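Local structure of pheromome Binding Protein (Epiphyas postvittana, 6VQ5) at residues 80-83 and 84-88. The protein probably binds odorants or pheromones and carries them, as a small helical member of the PBP/GOBP family of insect transport proteins. Residues are numbered along the deposited sequence; the frame is centred on the assembly and turned at random.
Sequences HGAD and SEVAA
Asp83 caps the helix that begins at Ser84, turning its carboxylate back over the first turn. Asp83 OD1 accepts from Val86 N at 2.7 Å, an almost straight bond (N-H...O 176°) that approaches the oxygen almost in line with the C-O bond. The short side chain reaches that N-H because a chi1 of 71° tucks CG over the backbone, flanked by N and C. Aspartate suits the N-cap: it supplies an acceptor to an amide that has no preceding helical carbonyl, and its charge should interact favourably with the helix dipole. Asp83 O then accepts from Ala87 N at 3.1 Å, the opening i to i+4 bond of the helix.

The carboxylate of Glu85 crosses that of Asp83 nearly perpendicularly, the planes 88° apart, and Glu85 OE1 lies 3.3 Å from Asp83 OD1. These like charges would be expected to repel somewhat. Ser84 OG gives Glu85 OE1 a weak hydrogen bond.

On the apolar side, Ala82 CB meets Val86 CG1 at 3.4 Å and Ala87 CB at 4.1 Å. The small methyls of Ala82 and Ala87 also fit against Ala77 of helix 70-79, while Trp127 touches Ala82 and His80, which lines the pocket for 2-(2-methoxyethoxy)ethanol.

Gly81, whose positive phi glycine adopts easily, is the C-prime residue of a Schellman motif ending helix 70-79. A short loop thus joins helix 70-79 to helix 84-100, its Schellman C-cap and aspartate N-cap separated by the single residue Ala82.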
ATOM      1  N   HIS A  80      11.847   4.083   5.357  1.00128.73           N
ATOM      2  CA  HIS A  80      11.047   3.794   6.579  1.00125.04           C
ATOM      3  C   HIS A  80      11.805   2.836   7.510  1.00126.19           C
ATOM      4  O   HIS A  80      11.141   2.072   8.235  1.00121.66           O
ATOM      5  CB  HIS A  80       9.675   3.231   6.186  1.00120.68           C
ATOM      6  CG  HIS A  80       8.761   4.234   5.564  1.00121.24           C
ATOM      7  ND1 HIS A  80       9.162   5.056   4.525  1.00124.82           N
ATOM      8  CD2 HIS A  80       7.472   4.548   5.827  1.00117.90           C
ATOM      9  CE1 HIS A  80       8.154   5.831   4.170  1.00123.49           C
ATOM     10  NE2 HIS A  80       7.104   5.538   4.955  1.00119.54           N
ATOM     11  N   GLY A  81      13.143   2.863   7.481  1.00131.18           N
ATOM     12  CA  GLY A  81      14.012   2.225   8.489  1.00133.58           C
ATOM     13  C   GLY A  81      14.241   0.737   8.261  1.00131.37           C
ATOM     14  O   GLY A  81      14.771   0.098   9.186  1.00135.68           O
ATOM     15  N   ALA A  82      13.885   0.199   7.089  1.00126.06           N
ATOM     16  CA  ALA A  82      14.217  -1.184   6.674  1.00123.85           C
ATOM     17  C   ALA A  82      15.703  -1.273   6.303  1.00128.66           C
ATOM     18  O   ALA A  82      16.171  -0.421   5.522  1.00131.07           O
ATOM     19  CB  ALA A  82      13.349  -1.586   5.510  1.00119.84           C
ATOM     20  N   ASP A  83      16.421  -2.265   6.840  1.00130.16           N
ATOM     21  CA  ASP A  83      17.799  -2.595   6.398  1.00136.72           C
ATOM     22  C   ASP A  83      17.730  -3.176   4.981  1.00135.22           C
ATOM     23  O   ASP A  83      16.608  -3.323   4.453  1.00129.64           O
ATOM     24  CB  ASP A  83      18.511  -3.515   7.397  1.00141.45           C
ATOM     25  CG  ASP A  83      18.015  -4.951   7.458  1.00139.92           C
ATOM     26  OD1 ASP A  83      17.501  -5.469   6.430  1.00138.16           O
ATOM     27  OD2 ASP A  83      18.179  -5.552   8.531  1.00142.09           O
ATOM     28  N   SER A  84      18.893  -3.495   4.400  1.00140.25           N
ATOM     29  CA  SER A  84      19.062  -4.049   3.030  1.00140.15           C
ATOM     30  C   SER A  84      18.258  -5.348   2.883  1.00135.65           C
ATOM     31  O   SER A  84      17.458  -5.444   1.933  1.00130.28           O
ATOM     32  CB  SER A  84      20.525  -4.270   2.728  1.00146.60           C
ATOM     33  OG  SER A  84      21.138  -5.048   3.746  1.00148.71           O
ATOM     34  N   GLU A  85      18.472  -6.294   3.805  1.00136.43           N
ATOM     35  CA  GLU A  85      17.864  -7.653   3.807  1.00133.81           C
ATOM     36  C   GLU A  85      16.337  -7.541   3.882  1.00126.79           C
ATOM     37  O   GLU A  85      15.661  -8.147   3.026  1.00123.58           O
ATOM     38  CB  GLU A  85      18.393  -8.488   4.977  1.00137.18           C
ATOM     39  CG  GLU A  85      19.873  -8.838   4.881  1.00144.91           C
ATOM     40  CD  GLU A  85      20.847  -7.890   5.572  1.00151.14           C
ATOM     41  OE1 GLU A  85      20.390  -6.954   6.280  1.00150.17           O
ATOM     42  OE2 GLU A  85      22.070  -8.088   5.402  1.00157.10           O
ATOM     43  N   VAL A  86      15.807  -6.801   4.861  1.00124.16           N
ATOM     44  CA  VAL A  86      14.332  -6.736   5.092  1.00117.97           C
ATOM     45  C   VAL A  86      13.662  -6.037   3.899  1.00115.21           C
ATOM     46  O   VAL A  86      12.627  -6.561   3.439  1.00112.44           O
ATOM     47  CB  VAL A  86      13.947  -6.096   6.439  1.00116.61           C
ATOM     48  CG1 VAL A  86      14.414  -4.667   6.565  1.00119.76           C
ATOM     49  CG2 VAL A  86      12.447  -6.157   6.670  1.00111.27           C
ATOM     50  N   ALA A  87      14.227  -4.929   3.405  1.00115.93           N
ATOM     51  CA  ALA A  87      13.707  -4.165   2.241  1.00112.80           C
ATOM     52  C   ALA A  87      13.485  -5.108   1.052  1.00111.84           C
ATOM     53  O   ALA A  87      12.416  -5.036   0.426  1.00109.47           O
ATOM     54  CB  ALA A  87      14.658  -3.055   1.876  1.00117.32           C
ATOM     55  N   ALA A  88      14.465  -5.966   0.761  1.00113.91           N
ATOM     56  CA  ALA A  88      14.421  -6.976  -0.321  1.00112.83           C
ATOM     57  C   ALA A  88      13.277  -7.966  -0.070  1.00107.74           C
ATOM     58  O   ALA A  88      12.572  -8.284  -1.041  1.00105.66           O
ATOM     59  CB  ALA A  88      15.754  -7.679  -0.428  1.00117.59           C
TER